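Local coordinates for protein probable zinc protease (Pseudomonas aeruginosa, PDB 4NNZ) that probably hydrolyses peptide bonds as a zinc metallopeptidase of the M16 family, forming one subunit of the heterodimeric protease PA0371-PA0372, at residues Pro6-Phe10 with Ile19-Asp23; Val28-Trp34 with Ile367-Ser372. One frame throughout, in Å; residues are numbered along the deposited sequence.

Contact 1 of 2, residues Pro6-Phe10 with Ile19-Asp23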
loop_
_atom_site.group_PDB
_atom_site.type_symbol
_atom_site.label_atom_id
_atom_site.label_comp_id
_atom_site.label_asym_id
_atom_site.label_seq_id
_atom_site.Cartn_x
_atom_site.Cartn_y
_atom_site.Cartn_z
ATOM N N PRO A 6 -20.740 35.337 11.139
ATOM C CA PRO A 6 -19.945 35.607 12.323
ATOM C C PRO A 6 -18.651 34.818 12.329
ATOM O O PRO A 6 -18.118 34.593 13.387
ATOM C CB PRO A 6 -20.848 35.105 13.429
ATOM C CG PRO A 6 -21.491 33.913 12.838
ATOM C CD PRO A 6 -21.727 34.275 11.398
ATOM N N THR A 7 -18.140 34.435 11.169
ATOM C CA THR A 7 -16.949 33.607 11.088
ATOM C C THR A 7 -15.800 34.239 10.351
ATOM O O THR A 7 -15.951 34.622 9.227
ATOM C CB THR A 7 -17.277 32.350 10.320
ATOM O OG1 THR A 7 -18.558 31.900 10.729
ATOM C CG2 THR A 7 -16.265 31.298 10.604
ATOM N N HIS A 8 -14.628 34.266 10.961
ATOM C CA HIS A 8 -13.474 34.943 10.399
ATOM C C HIS A 8 -12.264 34.079 10.142
ATOM O O HIS A 8 -11.953 33.237 10.929
ATOM C CB HIS A 8 -13.012 35.991 11.359
ATOM C CG HIS A 8 -14.103 36.839 11.901
ATOM N ND1 HIS A 8 -14.546 37.970 11.261
ATOM C CD2 HIS A 8 -14.828 36.736 13.034
ATOM C CE1 HIS A 8 -15.504 38.524 11.974
ATOM N NE2 HIS A 8 -15.694 37.793 13.053
ATOM N N GLU A 9 -11.557 34.328 9.055
ATOM C CA GLU A 9 -10.374 33.570 8.721
ATOM C C GLU A 9 -9.120 34.413 8.516
ATOM O O GLU A 9 -9.075 35.251 7.647
ATOM C CB GLU A 9 -10.698 32.812 7.459
ATOM C CG GLU A 9 -9.547 32.308 6.641
ATOM C CD GLU A 9 -9.991 31.261 5.661
ATOM O OE1 GLU A 9 -9.158 30.458 5.228
ATOM O OE2 GLU A 9 -11.175 31.235 5.319
ATOM N N PHE A 10 -8.094 34.169 9.309
ATOM C CA PHE A 10 -6.810 34.806 9.094
ATOM C C PHE A 10 -5.659 33.832 9.216
ATOM O O PHE A 10 -5.789 32.842 9.854
ATOM C CB PHE A 10 -6.625 35.966 10.044
ATOM C CG PHE A 10 -6.563 35.570 11.476
ATOM C CD1 PHE A 10 -7.705 35.330 12.180
ATOM C CD2 PHE A 10 -5.363 35.470 12.115
ATOM C CE1 PHE A 10 -7.658 34.992 13.494
ATOM C CE2 PHE A 10 -5.301 35.137 13.433
ATOM C CZ PHE A 10 -6.456 34.896 14.124
ATOM N N ILE A 19 -9.185 30.054 12.370
ATOM C CA ILE A 19 -10.577 30.280 12.088
ATOM C C ILE A 19 -11.342 30.499 13.358
ATOM O O ILE A 19 -11.198 29.762 14.290
ATOM C CB ILE A 19 -11.194 29.145 11.285
ATOM C CG1 ILE A 19 -10.482 29.004 9.956
ATOM C CG2 ILE A 19 -12.640 29.458 11.014
ATOM C CD1 ILE A 19 -10.820 27.767 9.187
ATOM N N VAL A 20 -12.126 31.557 13.394
ATOM C CA VAL A 20 -12.861 31.921 14.592
ATOM C C VAL A 20 -14.327 32.158 14.362
ATOM O O VAL A 20 -14.691 32.935 13.529
ATOM C CB VAL A 20 -12.301 33.192 15.224
ATOM C CG1 VAL A 20 -12.993 33.466 16.516
ATOM C CG2 VAL A 20 -10.837 33.042 15.490
ATOM N N ARG A 21 -15.161 31.495 15.135
ATOM C CA ARG A 21 -16.568 31.806 15.135
ATOM C C ARG A 21 -17.103 32.153 16.502
ATOM O O ARG A 21 -16.938 31.423 17.438
ATOM C CB ARG A 21 -17.380 30.681 14.567
ATOM C CG ARG A 21 -18.803 31.110 14.394
ATOM C CD ARG A 21 -19.623 29.981 13.876
ATOM N NE ARG A 21 -19.116 29.561 12.596
ATOM C CZ ARG A 21 -19.674 28.621 11.864
ATOM N NH1 ARG A 21 -20.758 28.022 12.297
ATOM N NH2 ARG A 21 -19.148 28.285 10.713
ATOM N N GLU A 22 -17.769 33.288 16.592
ATOM C CA GLU A 22 -18.289 33.777 17.840
ATOM C C GLU A 22 -19.675 33.265 18.105
ATOM O O GLU A 22 -20.509 33.297 17.253
ATOM C CB GLU A 22 -18.297 35.283 17.809
ATOM C CG GLU A 22 -16.932 35.854 17.522
ATOM C CD GLU A 22 -16.968 37.313 17.162
ATOM O OE1 GLU A 22 -15.910 37.970 17.201
ATOM O OE2 GLU A 22 -18.059 37.796 16.840
ATOM N N ASP A 23 -19.889 32.729 19.287
ATOM C CA ASP A 23 -21.203 32.349 19.734
ATOM C C ASP A 23 -21.271 32.648 21.214
ATOM O O ASP A 23 -20.635 31.997 21.988
ATOM C CB ASP A 23 -21.398 30.870 19.454
ATOM C CG ASP A 23 -22.719 30.353 19.904
ATOM O OD1 ASP A 23 -23.334 30.960 20.769
ATOM O OD2 ASP A 23 -23.154 29.314 19.399
#
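The opening strand of the chain folds back against the next one as an antiparallel beta hairpin: the axes of 7-10 and 19-22 come within 4.7 Å, with 161° between their directions. Pro6 begins the pairing loosely. Its carbonyl accepts a weak hydrogen bond from the backbone of the other strand (Glu22 N to Pro6 O, 3.5 Å), and its ring lies against the Arg21 chain (Pro6 CG to Arg21 CG, 4.2 Å). Thr7 and Arg21 form a non-hydrogen-bonded pair whose side chains share a face with those of Glu9 and Ile19. Here Thr7 OG1 lies 3.0 Å from Arg21 NE and Thr7 CG2 4.1 Å from Ile19 CG2, while Thr7 CA makes a CA-H...O contact of 3.4 Å with Val20 O. The tightest link comes at His8, a hydrogen-bonded pair with Val20: His8 N to Val20 O is 2.9 Å and Val20 N to His8 O 3.0 Å, both nearly linear at the hydrogen. Glu9 pairs opposite Ile19, but its carboxylate turns elsewhere, to Lys17 and Trp384. Phe10 meets Val20 CG2 with CE1 at 4.2 Å, near the plane of the ring, and a cation-pi contact with Lys204 adds a partner from helix 200-211. That helix also meets Val20, and Glu22 OE1 accepts a hydrogen bond from Ala200 N. With the backbone bonds centred on His8 and Val20 and weakening toward Pro6, register is set by the main chain, while side chains join strand 7-11, outermost in its sheet within this chain, to helix 200-211 on one face and Trp384 on the other.

Contact 2 of 2, residues Val28-Trp34 with Ile367-Ser372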
loop_
_atom_site.group_PDB
_atom_site.type_symbol
_atom_site.label_atom_id
_atom_site.label_comp_id
_atom_site.label_asym_id
_atom_site.label_seq_id
_atom_site.Cartn_x
_atom_site.Cartn_y
_atom_site.Cartn_z
ATOM N N VAL A 28 -18.561 29.664 27.156
ATOM C CA VAL A 28 -17.622 28.578 26.931
ATOM C C VAL A 28 -16.994 28.726 25.582
ATOM O O VAL A 28 -17.596 29.247 24.683
ATOM C CB VAL A 28 -18.334 27.242 26.920
ATOM C CG1 VAL A 28 -18.667 26.823 28.315
ATOM C CG2 VAL A 28 -19.599 27.345 26.123
ATOM N N VAL A 29 -15.775 28.252 25.436
ATOM C CA VAL A 29 -15.132 28.279 24.142
ATOM C C VAL A 29 -14.482 26.959 23.783
ATOM O O VAL A 29 -13.956 26.286 24.618
ATOM C CB VAL A 29 -14.102 29.402 24.048
ATOM C CG1 VAL A 29 -12.889 29.064 24.869
ATOM C CG2 VAL A 29 -13.706 29.602 22.617
ATOM N N VAL A 30 -14.492 26.628 22.512
ATOM C CA VAL A 30 -13.913 25.395 22.046
ATOM C C VAL A 30 -12.658 25.712 21.251
ATOM O O VAL A 30 -12.673 26.544 20.402
ATOM C CB VAL A 30 -14.978 24.555 21.284
ATOM C CG1 VAL A 30 -14.643 24.244 19.844
ATOM C CG2 VAL A 30 -15.262 23.290 22.015
ATOM N N SER A 31 -11.579 25.031 21.546
ATOM C CA SER A 31 -10.367 25.233 20.810
ATOM C C SER A 31 -9.887 23.932 20.252
ATOM O O SER A 31 -9.645 23.034 20.991
ATOM C CB SER A 31 -9.315 25.785 21.746
ATOM O OG SER A 31 -8.294 26.433 21.046
ATOM N N GLN A 32 -9.738 23.797 18.948
ATOM C CA GLN A 32 -9.254 22.537 18.417
ATOM C C GLN A 32 -8.015 22.694 17.598
ATOM O O GLN A 32 -7.926 23.647 16.877
ATOM C CB GLN A 32 -10.282 21.917 17.532
ATOM C CG GLN A 32 -11.689 22.201 17.900
ATOM C CD GLN A 32 -12.603 21.212 17.271
ATOM O OE1 GLN A 32 -12.313 20.686 16.238
ATOM N NE2 GLN A 32 -13.700 20.948 17.906
ATOM N N LEU A 33 -7.060 21.767 17.656
ATOM C CA LEU A 33 -5.999 22.012 16.681
ATOM C C LEU A 33 -5.876 20.922 15.632
ATOM O O LEU A 33 -5.706 19.813 15.997
ATOM C CB LEU A 33 -4.683 22.230 17.375
ATOM C CG LEU A 33 -3.482 22.634 16.547
ATOM C CD1 LEU A 33 -3.876 23.493 15.383
ATOM C CD2 LEU A 33 -2.503 23.387 17.386
ATOM N N TRP A 34 -5.949 21.224 14.337
ATOM C CA TRP A 34 -5.975 20.167 13.346
ATOM C C TRP A 34 -4.731 20.165 12.510
ATOM O O TRP A 34 -4.437 21.111 11.853
ATOM C CB TRP A 34 -7.155 20.370 12.420
ATOM C CG TRP A 34 -8.445 20.202 13.065
ATOM C CD1 TRP A 34 -8.982 20.997 13.980
ATOM C CD2 TRP A 34 -9.370 19.152 12.858
ATOM N NE1 TRP A 34 -10.167 20.533 14.366
ATOM C CE2 TRP A 34 -10.433 19.386 13.691
ATOM C CE3 TRP A 34 -9.391 18.028 12.053
ATOM C CZ2 TRP A 34 -11.507 18.561 13.743
ATOM C CZ3 TRP A 34 -10.437 17.218 12.108
ATOM C CH2 TRP A 34 -11.487 17.472 12.946
ATOM N N ILE A 367 -21.165 24.148 19.566
ATOM C CA ILE A 367 -20.000 24.823 19.128
ATOM C C ILE A 367 -18.906 23.825 18.787
ATOM O O ILE A 367 -18.101 24.080 17.944
ATOM C CB ILE A 367 -19.568 25.887 20.139
ATOM C CG1 ILE A 367 -19.338 25.270 21.490
ATOM C CG2 ILE A 367 -20.635 26.933 20.254
ATOM C CD1 ILE A 367 -18.646 26.189 22.444
ATOM N N ALA A 368 -18.890 22.695 19.468
ATOM C CA ALA A 368 -17.931 21.660 19.179
ATOM C C ALA A 368 -18.073 21.055 17.806
ATOM O O ALA A 368 -17.107 20.802 17.159
ATOM C CB ALA A 368 -17.989 20.584 20.224
ATOM N N ALA A 369 -19.284 20.792 17.387
ATOM C CA ALA A 369 -19.526 20.281 16.071
ATOM C C ALA A 369 -19.154 21.251 14.985
ATOM O O ALA A 369 -18.648 20.856 13.968
ATOM C CB ALA A 369 -20.961 19.840 15.923
ATOM N N GLN A 370 -19.450 22.516 15.179
ATOM C CA GLN A 370 -19.128 23.497 14.184
ATOM C C GLN A 370 -17.656 23.570 14.058
ATOM O O GLN A 370 -17.148 23.697 12.992
ATOM C CB GLN A 370 -19.673 24.859 14.549
ATOM C CG GLN A 370 -21.168 24.945 14.598
ATOM C CD GLN A 370 -21.646 26.232 15.203
ATOM O OE1 GLN A 370 -21.789 27.232 14.528
ATOM N NE2 GLN A 370 -21.904 26.208 16.471
ATOM N N ALA A 371 -16.968 23.505 15.167
ATOM C CA ALA A 371 -15.529 23.529 15.159
ATOM C C ALA A 371 -14.914 22.343 14.450
ATOM O O ALA A 371 -13.987 22.494 13.725
ATOM C CB ALA A 371 -14.997 23.655 16.559
ATOM N N SER A 372 -15.432 21.164 14.681
ATOM C CA SER A 372 -15.009 20.001 13.964
ATOM C C SER A 372 -15.307 20.026 12.484
ATOM O O SER A 372 -14.522 19.553 11.700
ATOM C CB SER A 372 -15.592 18.784 14.592
ATOM O OG SER A 372 -15.139 18.717 15.888
#
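Seen as surfaces, strand 28-34 presents a row of side chains, Val28, Val30, Gln32 and Trp34, to the first turns of helix 367-379. The strand and helix axes run in similar directions, 26° apart, and approach to 8.5 Å. Val30 is the central bump. It fits a hollow bounded by Ile367, Ala368 and Ala371: Val30 CG1 lies 3.4 Å from Ala371 CB, and Val30 CG2 4.2 Å from Ala368 CB. Only a methyl projects from each alanine, so the helix can come this close. The complementary bump is Ile367, whose tip enters the notch between two strand valines, with CD1 4.0 Å from Val28 CG2 and 4.2 Å from Val30 CB. Farther along, the packing turns polar. Gln32 lays its amide over the helix surface, with NE2 3.3 Å from Ala371 CB and 3.3 Å from Ser372 OG. The oxygen of the same amide, Gln32 OE1, accepts a 2.9 Å hydrogen bond from Trp34 NE1, which ties the two strand side chains together. Ser372 OG folds back to donate to Ala368 O (3.1 Å), leaving its CB against the indole (Trp34 CZ2 to Ser372 CB, 4.2 Å). The fit is thus apolar at the Val28 end and mixed toward Trp34, and it buries 339 Å² in all. Strand 28-35 lies between strands 190-196 and 89-96, and Val195 reaches both Ile367 and Ala371. Val29, Ser31 and Leu33 point to the other face, where helix 100-112 packs, so this strand is covered by a helix on each side.

Contact 1 pairs two neighbouring strands within the mixed sheet, whereas contact 2 packs a helix from far along the chain onto a face of that sheet. Their centres lie 11 Å apart, and strand 190-196 runs between strands 17-22 and 28-35. Helix 367-379 bridges them: Arg21 NH1 lies 2.6 Å from Gln370 OE1, and Asp23 OD2 lies 3.6 Å from Ile367 CG2. The Ile19 side chain is about 8 Å from a bound PEG, and that of Trp34 about 10 Å from a bound PEG. The inverted zinc-binding motif HxxEH expected of M16 enzymes falls on helix 49-56, outside both contacts.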